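Local coordinates for protein CSP3 (Bacillus subtilis, PDB 5FIG) that stores copper in the bacterial cytosol, binding Cu(I) at high capacity, and probably protects the cell against copper toxicity, at residues E6-A11 and K54-D59; C49-K54 and K64-L69; I73-G78 and Q102-A107; M16-H21 and H86-A91. All blocks are in the same frame, centred on the assembly; numbering follows the deposited sequence.

Overall arrangement
The four contacts sample a four-helix bundle of helices 6-27, 36-57, 63-81 and 89-107. Contacts 1 and 2 share helix 36-57, lie side by side with centres about 8 Å apart, and touch through M56 and C67. Contact 2 hands on to contact 3 along helix 63-81, while contact 4 ties helix 6-27 to the start of helix 89-107 on the opposite side of the chain's centre, its own centre about 21 Å from that of contact 1. Contacts 1 and 4 cross in chain order; contact 3 begins after contacts 1 and 2 have closed. Together they join every helix to its neighbours round a cysteine-rich interior, consistent with copper storage inside the bundle.

Contact 1 of 4, residues E6-A11 and K54-D59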
loop_
_atom_site.group_PDB
_atom_site.type_symbol
_atom_site.label_atom_id
_atom_site.label_comp_id
_atom_site.label_asym_id
_atom_site.label_seq_id
_atom_site.Cartn_x
_atom_site.Cartn_y
_atom_site.Cartn_z
ATOM N N GLU B 6 8.051 -11.741 -14.980
ATOM C CA GLU B 6 7.446 -10.704 -15.844
ATOM C C GLU B 6 6.001 -10.959 -16.235
ATOM O O GLU B 6 5.159 -10.081 -16.122
ATOM C CB GLU B 6 8.275 -10.437 -17.089
ATOM C CG GLU B 6 7.730 -9.373 -18.087
ATOM C CD GLU B 6 8.769 -8.913 -19.117
ATOM O OE1 GLU B 6 9.896 -9.455 -19.210
ATOM O OE2 GLU B 6 8.480 -7.975 -19.883
ATOM N N ALA B 7 5.680 -12.191 -16.640
ATOM C CA ALA B 7 4.291 -12.507 -16.963
ATOM C C ALA B 7 3.293 -12.372 -15.802
ATOM O O ALA B 7 2.124 -11.913 -15.949
ATOM C CB ALA B 7 4.183 -13.919 -17.569
ATOM N N CYS B 8 3.680 -12.846 -14.612
ATOM C CA CYS B 8 2.818 -12.784 -13.473
ATOM C C CYS B 8 2.631 -11.311 -13.057
ATOM O O CYS B 8 1.521 -10.884 -12.704
ATOM C CB CYS B 8 3.402 -13.551 -12.282
ATOM S SG CYS B 8 2.314 -13.680 -10.898
ATOM N N ILE B 9 3.729 -10.568 -13.069
ATOM C CA ILE B 9 3.656 -9.112 -12.851
ATOM C C ILE B 9 2.640 -8.475 -13.763
ATOM O O ILE B 9 1.816 -7.683 -13.342
ATOM C CB ILE B 9 5.037 -8.446 -12.923
ATOM C CG1 ILE B 9 5.876 -8.862 -11.705
ATOM C CG2 ILE B 9 4.921 -6.918 -13.001
ATOM C CD1 ILE B 9 7.369 -8.646 -11.865
ATOM N N GLU B 10 2.729 -8.773 -15.043
ATOM C CA GLU B 10 1.769 -8.216 -15.978
ATOM C C GLU B 10 0.347 -8.556 -15.675
ATOM O O GLU B 10 -0.522 -7.728 -15.843
ATOM C CB GLU B 10 2.084 -8.700 -17.382
ATOM C CG GLU B 10 1.412 -7.976 -18.534
ATOM C CD GLU B 10 1.786 -6.518 -18.635
ATOM O OE1 GLU B 10 2.652 -6.046 -17.850
ATOM O OE2 GLU B 10 1.284 -5.834 -19.549
ATOM N N ALA B 11 0.107 -9.813 -15.345
ATOM C CA ALA B 11 -1.252 -10.223 -14.950
ATOM C C ALA B 11 -1.762 -9.522 -13.708
ATOM O O ALA B 11 -2.933 -9.137 -13.646
ATOM C CB ALA B 11 -1.328 -11.705 -14.772
ATOM N N LYS B 54 5.162 -5.673 -6.001
ATOM C CA LYS B 54 6.311 -5.222 -5.234
ATOM C C LYS B 54 7.173 -6.395 -4.760
ATOM O O LYS B 54 8.397 -6.314 -4.817
ATOM C CB LYS B 54 5.827 -4.370 -4.075
ATOM C CG LYS B 54 6.935 -3.748 -3.293
ATOM C CD LYS B 54 6.485 -3.112 -2.002
ATOM C CE LYS B 54 5.103 -2.474 -2.021
ATOM N NZ LYS B 54 4.913 -1.635 -0.803
ATOM N N ALA B 55 6.535 -7.450 -4.232
ATOM C CA ALA B 55 7.250 -8.605 -3.736
ATOM C C ALA B 55 8.078 -9.281 -4.811
ATOM O O ALA B 55 9.256 -9.592 -4.614
ATOM C CB ALA B 55 6.296 -9.622 -3.134
ATOM N N MET B 56 7.485 -9.424 -5.991
ATOM C CA MET B 56 8.225 -10.000 -7.117
ATOM C C MET B 56 9.363 -9.118 -7.601
ATOM O O MET B 56 10.497 -9.606 -7.878
ATOM C CB MET B 56 7.299 -10.338 -8.275
ATOM C CG MET B 56 6.363 -11.455 -7.940
ATOM S SD MET B 56 5.263 -11.909 -9.324
ATOM C CE MET B 56 3.887 -10.841 -9.077
ATOM N N GLN B 57 9.126 -7.820 -7.668
ATOM C CA GLN B 57 10.150 -6.913 -8.164
ATOM C C GLN B 57 11.326 -6.737 -7.209
ATOM O O GLN B 57 12.413 -6.397 -7.642
ATOM C CB GLN B 57 9.537 -5.555 -8.489
ATOM C CG GLN B 57 8.584 -5.608 -9.709
ATOM C CD GLN B 57 7.943 -4.250 -10.038
ATOM O OE1 GLN B 57 7.809 -3.375 -9.192
ATOM N NE2 GLN B 57 7.506 -4.115 -11.288
ATOM N N THR B 58 11.074 -6.879 -5.912
ATOM C CA THR B 58 12.096 -6.716 -4.925
ATOM C C THR B 58 12.700 -8.038 -4.474
ATOM O O THR B 58 13.557 -8.033 -3.593
ATOM C CB THR B 58 11.575 -5.983 -3.666
ATOM O OG1 THR B 58 10.524 -6.764 -3.060
ATOM C CG2 THR B 58 11.084 -4.577 -3.977
ATOM N N ASP B 59 12.316 -9.149 -5.104
ATOM C CA ASP B 59 12.817 -10.483 -4.744
ATOM C C ASP B 59 12.631 -10.772 -3.235
ATOM O O ASP B 59 13.526 -11.195 -2.522
ATOM C CB ASP B 59 14.284 -10.655 -5.135
ATOM C CG ASP B 59 14.505 -10.649 -6.651
ATOM O OD1 ASP B 59 13.540 -10.858 -7.405
ATOM O OD2 ASP B 59 15.655 -10.449 -7.096
#
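Sulfur meets sulfur between C8 and M56, the thiol of a cysteine lying against the thioether of a methionine where helix 6-27 packs on the last turn of helix 36-57. The methionine runs out straight from its helix as far as SD and then bends (chi3 -89°), which turns the methyl CE along the opposing helix. C8 SG lies 3.7 Å from M56 CE and 3.8 Å from M56 SD, and thus borders both ends of that S-CH3 bond. I9 takes the other flank: its CG1 is 3.8 Å from M56 CE, the two chains sliding past each other in opposite directions, and its CD1 reaches 3.9 Å from CG of Q57. Cutting I9 back to alanine is likely to open a gap beside M56 and leave the thioether less confined on that side. Q57 meets I9 mainly through CG, with NE2 near I9 CG2, while its OE1 accepts a hydrogen bond from N20 of the second subunit. Just beyond, D59 closes the helix in a Schellman motif, and K54 O accepts from T58 N and T58 OG1 on opposite faces of its plane. C8 also touches C103 and M106 of helix 89-107. No hydrogen bond spans the two segments, so dispersion forces hold them; the soft sulfur atoms gathered here are of the kind Cu(I) favours, although no metal is present in this apo form.

Contact 2 of 4, residues C49-K54 and K64-L69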
loop_
_atom_site.group_PDB
_atom_site.type_symbol
_atom_site.label_atom_id
_atom_site.label_comp_id
_atom_site.label_asym_id
_atom_site.label_seq_id
_atom_site.Cartn_x
_atom_site.Cartn_y
_atom_site.Cartn_z
ATOM N N CYS B 49 -2.740 -7.199 -5.288
ATOM C CA CYS B 49 -2.026 -7.310 -6.548
ATOM C C CYS B 49 -0.826 -6.348 -6.577
ATOM O O CYS B 49 0.266 -6.757 -7.004
ATOM C CB CYS B 49 -2.928 -7.002 -7.773
ATOM S SG CYS B 49 -4.038 -8.363 -8.204
ATOM N N ALA B 50 -1.028 -5.129 -6.083
ATOM C CA ALA B 50 0.067 -4.178 -5.977
ATOM C C ALA B 50 1.182 -4.755 -5.068
ATOM O O ALA B 50 2.389 -4.616 -5.337
ATOM C CB ALA B 50 -0.440 -2.871 -5.440
ATOM N N LEU B 51 0.786 -5.355 -3.933
ATOM C CA LEU B 51 1.789 -5.945 -3.041
ATOM C C LEU B 51 2.587 -7.086 -3.693
ATOM O O LEU B 51 3.802 -7.254 -3.461
ATOM C CB LEU B 51 1.122 -6.457 -1.746
ATOM C CG LEU B 51 2.058 -7.040 -0.684
ATOM C CD1 LEU B 51 2.851 -5.942 -0.040
ATOM C CD2 LEU B 51 1.270 -7.797 0.398
ATOM N N ALA B 52 1.881 -7.938 -4.433
ATOM C CA ALA B 52 2.531 -9.057 -5.129
ATOM C C ALA B 52 3.521 -8.571 -6.158
ATOM O O ALA B 52 4.653 -9.063 -6.240
ATOM C CB ALA B 52 1.485 -9.969 -5.762
ATOM N N VAL B 53 3.152 -7.491 -6.879
ATOM C CA VAL B 53 4.097 -6.850 -7.833
ATOM C C VAL B 53 5.356 -6.389 -7.107
ATOM O O VAL B 53 6.475 -6.680 -7.522
ATOM C CB VAL B 53 3.442 -5.726 -8.602
ATOM C CG1 VAL B 53 4.477 -4.940 -9.397
ATOM C CG2 VAL B 53 2.361 -6.312 -9.534
ATOM N N LYS B 54 5.162 -5.673 -6.001
ATOM C CA LYS B 54 6.311 -5.222 -5.234
ATOM C C LYS B 54 7.173 -6.395 -4.760
ATOM O O LYS B 54 8.397 -6.314 -4.817
ATOM C CB LYS B 54 5.827 -4.370 -4.075
ATOM C CG LYS B 54 6.935 -3.748 -3.293
ATOM C CD LYS B 54 6.485 -3.112 -2.002
ATOM C CE LYS B 54 5.103 -2.474 -2.021
ATOM N NZ LYS B 54 4.913 -1.635 -0.803
ATOM N N LYS B 64 6.633 -15.940 -2.706
ATOM C CA LYS B 64 5.766 -17.108 -3.057
ATOM C C LYS B 64 4.486 -17.143 -2.217
ATOM O O LYS B 64 3.402 -17.301 -2.726
ATOM C CB LYS B 64 6.517 -18.424 -3.002
ATOM C CG LYS B 64 7.553 -18.587 -4.119
ATOM C CD LYS B 64 8.150 -19.996 -4.187
ATOM C CE LYS B 64 9.083 -20.184 -5.436
ATOM N NZ LYS B 64 9.499 -21.611 -5.665
ATOM N N GLU B 65 4.634 -16.881 -0.927
ATOM C CA GLU B 65 3.484 -16.820 -0.027
ATOM C C GLU B 65 2.551 -15.664 -0.331
ATOM O O GLU B 65 1.335 -15.814 -0.296
ATOM C CB GLU B 65 4.012 -16.861 1.427
ATOM C CG GLU B 65 4.754 -18.194 1.722
ATOM C CD GLU B 65 6.273 -18.205 1.420
ATOM O OE1 GLU B 65 6.834 -17.316 0.717
ATOM O OE2 GLU B 65 6.937 -19.173 1.918
ATOM N N ILE B 66 3.110 -14.496 -0.640
ATOM C CA ILE B 66 2.349 -13.347 -1.084
ATOM C C ILE B 66 1.574 -13.647 -2.400
ATOM O O ILE B 66 0.364 -13.376 -2.517
ATOM C CB ILE B 66 3.203 -12.068 -1.185
ATOM C CG1 ILE B 66 3.636 -11.653 0.220
ATOM C CG2 ILE B 66 2.423 -10.934 -1.926
ATOM C CD1 ILE B 66 4.736 -10.613 0.241
ATOM N N CYS B 67 2.270 -14.247 -3.358
ATOM C CA CYS B 67 1.596 -14.682 -4.601
ATOM C C CYS B 67 0.458 -15.694 -4.327
ATOM O O CYS B 67 -0.621 -15.597 -4.932
ATOM C CB CYS B 67 2.585 -15.268 -5.597
ATOM S SG CYS B 67 3.531 -14.024 -6.415
ATOM N N ALA B 68 0.667 -16.637 -3.413
ATOM C CA ALA B 68 -0.398 -17.580 -3.066
ATOM C C ALA B 68 -1.621 -16.822 -2.476
ATOM O O ALA B 68 -2.772 -17.133 -2.804
ATOM C CB ALA B 68 0.099 -18.643 -2.117
ATOM N N LEU B 69 -1.362 -15.841 -1.602
ATOM C CA LEU B 69 -2.457 -15.023 -1.041
ATOM C C LEU B 69 -3.175 -14.232 -2.115
ATOM O O LEU B 69 -4.411 -14.172 -2.148
ATOM C CB LEU B 69 -1.930 -14.050 0.067
ATOM C CG LEU B 69 -2.921 -13.047 0.615
ATOM C CD1 LEU B 69 -4.097 -13.759 1.273
ATOM C CD2 LEU B 69 -2.204 -12.160 1.627
#
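I66 carries this contact, its CG2 methyl pressed onto the backbone of helix 36-57 beside A52. That branch stands anti to the I66 backbone N, the torsion to CG1 being -67°, and it comes to 3.7 Å from A52 CA and 3.9 Å from A52 N. The small side chain of A52 is what allows so close an approach: its CB lies alongside, 4.1 Å from I66 CG2, and adds no branch that could push the methyl off the helix surface. L51 supplies the second wall, its side chain crossing that of the isoleucine at about a right angle. L51 CG and CD2 both stand 4.1 Å from I66 CG2, the same distance as A52 CB, and the one methyl is thus held between leucine and alanine. The helices are correspondingly near, with CA atoms of A52 and C67 only 5.7 Å apart. They run antiparallel, forming a hairpin of consecutive helices within the bundle. Further along, I66 also packs on A55, and towards the outside E44 of the third subunit touches it, which places this seam next to a subunit interface. C49, its CB pointing away from the partner segment, packs on C70, C74 and C99. With no hydrogen bond or charge pair across it, the contact rests on the fit of aliphatic groups against each other and against the A52 backbone, while the thiol of C49 remains turned towards the other cysteines of the interior.

Contact 3 of 4, residues I73-G78 and Q102-A107; sequences ICEACG and QCRSMA
E75 and R104 start out alike, each with CG beside its own backbone N and an extended second torsion, and part only at chi3 of the arginine. The glutamate (chi2 176°) carries its carboxylate straight out from helix 63-81. The arginine leaves helix 89-107 in the same manner but is bent at chi3, whose 131° is well off a staggered value, and this bend brings the NH1 edge of the guanidinium to the acid. The two chains arrive from opposite directions and meet in a salt bridge. The one nitrogen R104 NH1 points between both carboxylate oxygens, 2.7 Å from E75 OE1 and 2.7 Å from E75 OE2, and the hydrogen bond that the geometry supports, weak and bent, goes to OE2. Both oxygens lie at the guanidinium's edge, OE1 in its plane and OE2 near it, while the carboxylate plane is turned 71° away; the groups therefore do not form a flat, two-pronged pair. Finer detail is doubtful, because E75 CD is itself very near NH1 and E75 occupies two conformations, of which one is described here. The stronger hold on the arginine lies one turn back on helix 63-81, where D72 OD1 forms a salt bridge with R104 NH2. R104 also packs on A71, and E75 on A100. On the inner sides of the same helices, C74 and C103 are buried. The chemistry is therefore divided by depth: two carboxylates of one helix probably share one positive charge of its antiparallel neighbour at the surface, with thiols beneath them in the bundle.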
loop_
_atom_site.group_PDB
_atom_site.type_symbol
_atom_site.label_atom_id
_atom_site.label_comp_id
_atom_site.label_asym_id
_atom_site.label_seq_id
_atom_site.Cartn_x
_atom_site.Cartn_y
_atom_site.Cartn_z
ATOM N N ILE B 73 -7.259 -14.254 -3.085
ATOM C CA ILE B 73 -8.080 -13.051 -3.108
ATOM C C ILE B 73 -8.609 -12.803 -4.537
ATOM O O ILE B 73 -9.811 -12.517 -4.714
ATOM C CB ILE B 73 -7.321 -11.833 -2.601
ATOM C CG1 ILE B 73 -6.999 -12.134 -1.127
ATOM C CG2 ILE B 73 -8.126 -10.564 -2.800
ATOM C CD1 ILE B 73 -6.184 -11.093 -0.453
ATOM N N CYS B 74 -7.748 -12.978 -5.521
ATOM C CA CYS B 74 -8.176 -12.855 -6.925
ATOM C C CYS B 74 -9.283 -13.856 -7.254
ATOM O O CYS B 74 -10.263 -13.468 -7.907
ATOM C CB CYS B 74 -7.013 -13.099 -7.918
ATOM S SG CYS B 74 -5.872 -11.730 -8.027
ATOM N N GLU B 75 -9.134 -15.123 -6.833
ATOM C CA GLU B 75 -10.160 -16.174 -7.078
ATOM C C GLU B 75 -11.509 -15.703 -6.469
ATOM O O GLU B 75 -12.561 -15.704 -7.109
ATOM C CB GLU B 75 -9.676 -17.616 -6.557
ATOM C CG GLU B 75 -8.756 -18.273 -7.547
ATOM C CD GLU B 75 -8.194 -19.594 -7.066
ATOM O OE1 GLU B 75 -8.643 -20.095 -6.027
ATOM O OE2 GLU B 75 -7.273 -20.128 -7.731
ATOM N N ALA B 76 -11.483 -15.211 -5.234
ATOM C CA ALA B 76 -12.722 -14.708 -4.589
ATOM C C ALA B 76 -13.326 -13.475 -5.260
ATOM O O ALA B 76 -14.571 -13.351 -5.384
ATOM C CB ALA B 76 -12.481 -14.392 -3.116
ATOM N N CYS B 77 -12.472 -12.527 -5.633
ATOM C CA CYS B 77 -12.947 -11.324 -6.330
ATOM C C CYS B 77 -13.598 -11.686 -7.656
ATOM O O CYS B 77 -14.671 -11.169 -8.033
ATOM C CB CYS B 77 -11.801 -10.366 -6.534
ATOM S SG CYS B 77 -12.331 -8.754 -7.105
ATOM N N GLY B 78 -12.937 -12.563 -8.381
ATOM C CA GLY B 78 -13.497 -13.065 -9.672
ATOM C C GLY B 78 -14.827 -13.736 -9.506
ATOM O O GLY B 78 -15.758 -13.540 -10.287
ATOM N N GLN B 102 -1.743 -17.254 -12.809
ATOM C CA GLN B 102 -0.347 -16.908 -12.892
ATOM C C GLN B 102 0.306 -16.917 -11.503
ATOM O O GLN B 102 1.474 -17.284 -11.344
ATOM C CB GLN B 102 -0.189 -15.510 -13.525
ATOM C CG GLN B 102 -0.437 -15.496 -15.037
ATOM C CD GLN B 102 0.752 -15.978 -15.867
ATOM O OE1 GLN B 102 1.873 -16.094 -15.404
ATOM N NE2 GLN B 102 0.475 -16.415 -17.040
ATOM N N CYS B 103 -0.425 -16.396 -10.532
ATOM C CA CYS B 103 0.096 -16.358 -9.132
ATOM C C CYS B 103 0.287 -17.765 -8.569
ATOM O O CYS B 103 1.255 -17.991 -7.835
ATOM C CB CYS B 103 -0.825 -15.518 -8.252
ATOM S SG CYS B 103 -0.562 -13.743 -8.506
ATOM N N ARG B 104 -0.614 -18.688 -8.893
ATOM C CA ARG B 104 -0.461 -20.102 -8.421
ATOM C C ARG B 104 0.822 -20.715 -8.981
ATOM O O ARG B 104 1.537 -21.434 -8.286
ATOM C CB ARG B 104 -1.719 -20.952 -8.749
ATOM C CG ARG B 104 -2.909 -20.572 -7.866
ATOM C CD ARG B 104 -4.082 -21.435 -7.366
ATOM N NE ARG B 104 -3.896 -20.983 -6.024
ATOM C CZ ARG B 104 -4.715 -20.364 -5.178
ATOM N NH1 ARG B 104 -6.016 -20.193 -5.384
ATOM N NH2 ARG B 104 -4.160 -19.944 -4.046
ATOM N N SER B 105 1.141 -20.404 -10.246
ATOM C CA SER B 105 2.403 -20.852 -10.845
ATOM C C SER B 105 3.614 -20.268 -10.147
ATOM O O SER B 105 4.556 -20.972 -9.874
ATOM C CB SER B 105 2.440 -20.444 -12.319
ATOM O OG SER B 105 1.328 -21.042 -12.954
ATOM N N MET B 106 3.569 -18.967 -9.860
ATOM C CA MET B 106 4.667 -18.287 -9.149
ATOM C C MET B 106 4.853 -18.807 -7.738
ATOM O O MET B 106 5.994 -18.966 -7.245
ATOM C CB MET B 106 4.421 -16.821 -8.995
ATOM C CG MET B 106 4.746 -15.956 -10.123
ATOM S SD MET B 106 6.413 -16.012 -10.795
ATOM C CE MET B 106 7.490 -15.867 -9.422
ATOM N N ALA B 107 3.724 -19.132 -7.104
ATOM C CA ALA B 107 3.714 -19.614 -5.725
ATOM C C ALA B 107 4.268 -21.022 -5.538
ATOM O O ALA B 107 4.672 -21.415 -4.446
ATOM C CB ALA B 107 2.284 -19.537 -5.170
#

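Contact 4 of 4, residues M16-H21 and H86-A91; sequences MKACNH and HDHCQA
H88 sits at the N-cap of helix 89-107 and meets A18 and H21 of helix 6-27, joining two helices near one end of a four-helix bundle. A type I' turn from H86 to C89 leads into the helix. The aromatic part is an edge-to-face pair: the edge of H21 points at the face of H88, centroids 6.0 Å apart and planes at 73°. Within helix 6-27, K17 O stands 3.2 Å above the plane of the H21 ring. On the other face of H88 lies A91 CB, 3.5 Å above the plane and offset toward the rim, so the imidazole is flanked on both sides. With CG anti to the backbone N (chi1 -157°), the ring is carried across to helix 6-27. Were H88 an alanine, H21 would probably lose its aromatic partner and a gap would open over A18. Van der Waals contacts complete the seam, H21 CB lying 3.9 Å from H88 CD2 and A18 CB approaching the ring nitrogen H88 NE2 to 4.1 Å. The polar element is slight, with no hydrogen bond between the segments: A18 O lies at the edge of the H88 ring, 3.5 Å from its CD2.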
loop_
_atom_site.group_PDB
_atom_site.type_symbol
_atom_site.label_atom_id
_atom_site.label_comp_id
_atom_site.label_asym_id
_atom_site.label_seq_id
_atom_site.Cartn_x
_atom_site.Cartn_y
_atom_site.Cartn_z
ATOM N N MET B 16 -5.183 -5.325 -11.284
ATOM C CA MET B 16 -5.313 -4.042 -10.562
ATOM C C MET B 16 -6.110 -3.064 -11.358
ATOM O O MET B 16 -7.002 -2.417 -10.839
ATOM C CB MET B 16 -3.955 -3.469 -10.272
ATOM C CG MET B 16 -3.783 -2.434 -9.227
ATOM S SD MET B 16 -2.061 -1.931 -9.389
ATOM C CE MET B 16 -2.219 -0.357 -8.593
ATOM N N LYS B 17 -5.743 -2.917 -12.630
ATOM C CA LYS B 17 -6.456 -2.014 -13.486
ATOM C C LYS B 17 -7.939 -2.372 -13.508
ATOM O O LYS B 17 -8.799 -1.536 -13.410
ATOM C CB LYS B 17 -5.861 -2.069 -14.900
ATOM C CG LYS B 17 -6.548 -1.188 -15.901
ATOM C CD LYS B 17 -5.866 -1.272 -17.262
ATOM C CE LYS B 17 -6.599 -0.369 -18.233
ATOM N NZ LYS B 17 -6.129 -0.479 -19.645
ATOM N N ALA B 18 -8.226 -3.635 -13.781
ATOM C CA ALA B 18 -9.627 -4.054 -13.927
ATOM C C ALA B 18 -10.443 -3.898 -12.655
ATOM O O ALA B 18 -11.581 -3.452 -12.682
ATOM C CB ALA B 18 -9.686 -5.516 -14.423
ATOM N N CYS B 19 -9.837 -4.262 -11.534
ATOM C CA CYS B 19 -10.465 -4.133 -10.205
ATOM C C CYS B 19 -10.689 -2.706 -9.842
ATOM O O CYS B 19 -11.791 -2.340 -9.373
ATOM C CB CYS B 19 -9.584 -4.806 -9.093
ATOM S SG CYS B 19 -9.675 -6.622 -9.160
ATOM N N ASN B 20 -9.688 -1.851 -10.085
ATOM C CA ASN B 20 -9.885 -0.407 -9.805
ATOM C C ASN B 20 -10.965 0.238 -10.695
ATOM O O ASN B 20 -11.743 1.063 -10.260
ATOM C CB ASN B 20 -8.560 0.356 -9.924
ATOM C CG ASN B 20 -7.639 0.121 -8.757
ATOM O OD1 ASN B 20 -8.114 -0.084 -7.669
ATOM N ND2 ASN B 20 -6.314 0.148 -8.977
ATOM N N HIS B 21 -10.973 -0.132 -11.983
ATOM C CA HIS B 21 -12.025 0.305 -12.863
ATOM C C HIS B 21 -13.414 -0.158 -12.433
ATOM O O HIS B 21 -14.374 0.618 -12.487
ATOM C CB HIS B 21 -11.724 -0.139 -14.324
ATOM C CG HIS B 21 -10.641 0.694 -14.950
ATOM N ND1 HIS B 21 -10.045 0.329 -16.139
ATOM C CD2 HIS B 21 -9.991 1.828 -14.547
ATOM C CE1 HIS B 21 -9.122 1.212 -16.476
ATOM N NE2 HIS B 21 -9.071 2.138 -15.535
ATOM N N HIS B 86 -22.803 -5.968 -15.540
ATOM C CA HIS B 86 -22.315 -4.642 -16.029
ATOM C C HIS B 86 -21.219 -4.102 -15.130
ATOM O O HIS B 86 -20.682 -4.848 -14.327
ATOM C CB HIS B 86 -23.425 -3.581 -16.287
ATOM C CG HIS B 86 -23.032 -2.565 -17.343
ATOM N ND1 HIS B 86 -22.588 -1.288 -17.040
ATOM C CD2 HIS B 86 -22.941 -2.674 -18.692
ATOM C CE1 HIS B 86 -22.282 -0.644 -18.153
ATOM N NE2 HIS B 86 -22.502 -1.458 -19.170
ATOM N N ASP B 87 -20.809 -2.853 -15.365
ATOM C CA ASP B 87 -19.903 -2.081 -14.494
ATOM C C ASP B 87 -18.540 -2.682 -14.559
ATOM O O ASP B 87 -17.836 -2.702 -13.533
ATOM C CB ASP B 87 -20.414 -1.994 -13.053
ATOM C CG ASP B 87 -21.776 -1.385 -12.969
ATOM O OD1 ASP B 87 -21.912 -0.210 -13.373
ATOM O OD2 ASP B 87 -22.721 -2.068 -12.497
ATOM N N HIS B 88 -18.175 -3.220 -15.739
ATOM C CA HIS B 88 -16.863 -3.860 -15.946
ATOM C C HIS B 88 -16.674 -5.149 -15.110
ATOM O O HIS B 88 -15.552 -5.589 -14.938
ATOM C CB HIS B 88 -15.733 -2.844 -15.619
ATOM C CG HIS B 88 -14.413 -3.126 -16.268
ATOM N ND1 HIS B 88 -14.216 -2.994 -17.632
ATOM C CD2 HIS B 88 -13.208 -3.488 -15.744
ATOM C CE1 HIS B 88 -12.957 -3.280 -17.926
ATOM N NE2 HIS B 88 -12.324 -3.566 -16.804
ATOM N N CYS B 89 -17.752 -5.728 -14.576
ATOM C CA CYS B 89 -17.630 -6.872 -13.666
ATOM C C CYS B 89 -17.186 -8.180 -14.353
ATOM O O CYS B 89 -16.354 -8.901 -13.817
ATOM C CB CYS B 89 -18.939 -7.107 -12.928
ATOM S SG CYS B 89 -19.347 -5.884 -11.671
ATOM N N GLN B 90 -17.709 -8.474 -15.549
ATOM C CA GLN B 90 -17.242 -9.663 -16.275
ATOM C C GLN B 90 -15.748 -9.570 -16.710
ATOM O O GLN B 90 -15.003 -10.521 -16.584
ATOM C CB GLN B 90 -18.138 -9.956 -17.477
ATOM C CG GLN B 90 -19.551 -10.370 -17.093
ATOM C CD GLN B 90 -19.587 -11.659 -16.273
ATOM O OE1 GLN B 90 -19.133 -12.701 -16.738
ATOM N NE2 GLN B 90 -20.138 -11.601 -15.057
ATOM N N ALA B 91 -15.309 -8.395 -17.154
ATOM C CA ALA B 91 -13.910 -8.142 -17.453
ATOM C C ALA B 91 -13.044 -8.287 -16.219
ATOM O O ALA B 91 -11.910 -8.777 -16.290
ATOM C CB ALA B 91 -13.723 -6.711 -18.038
#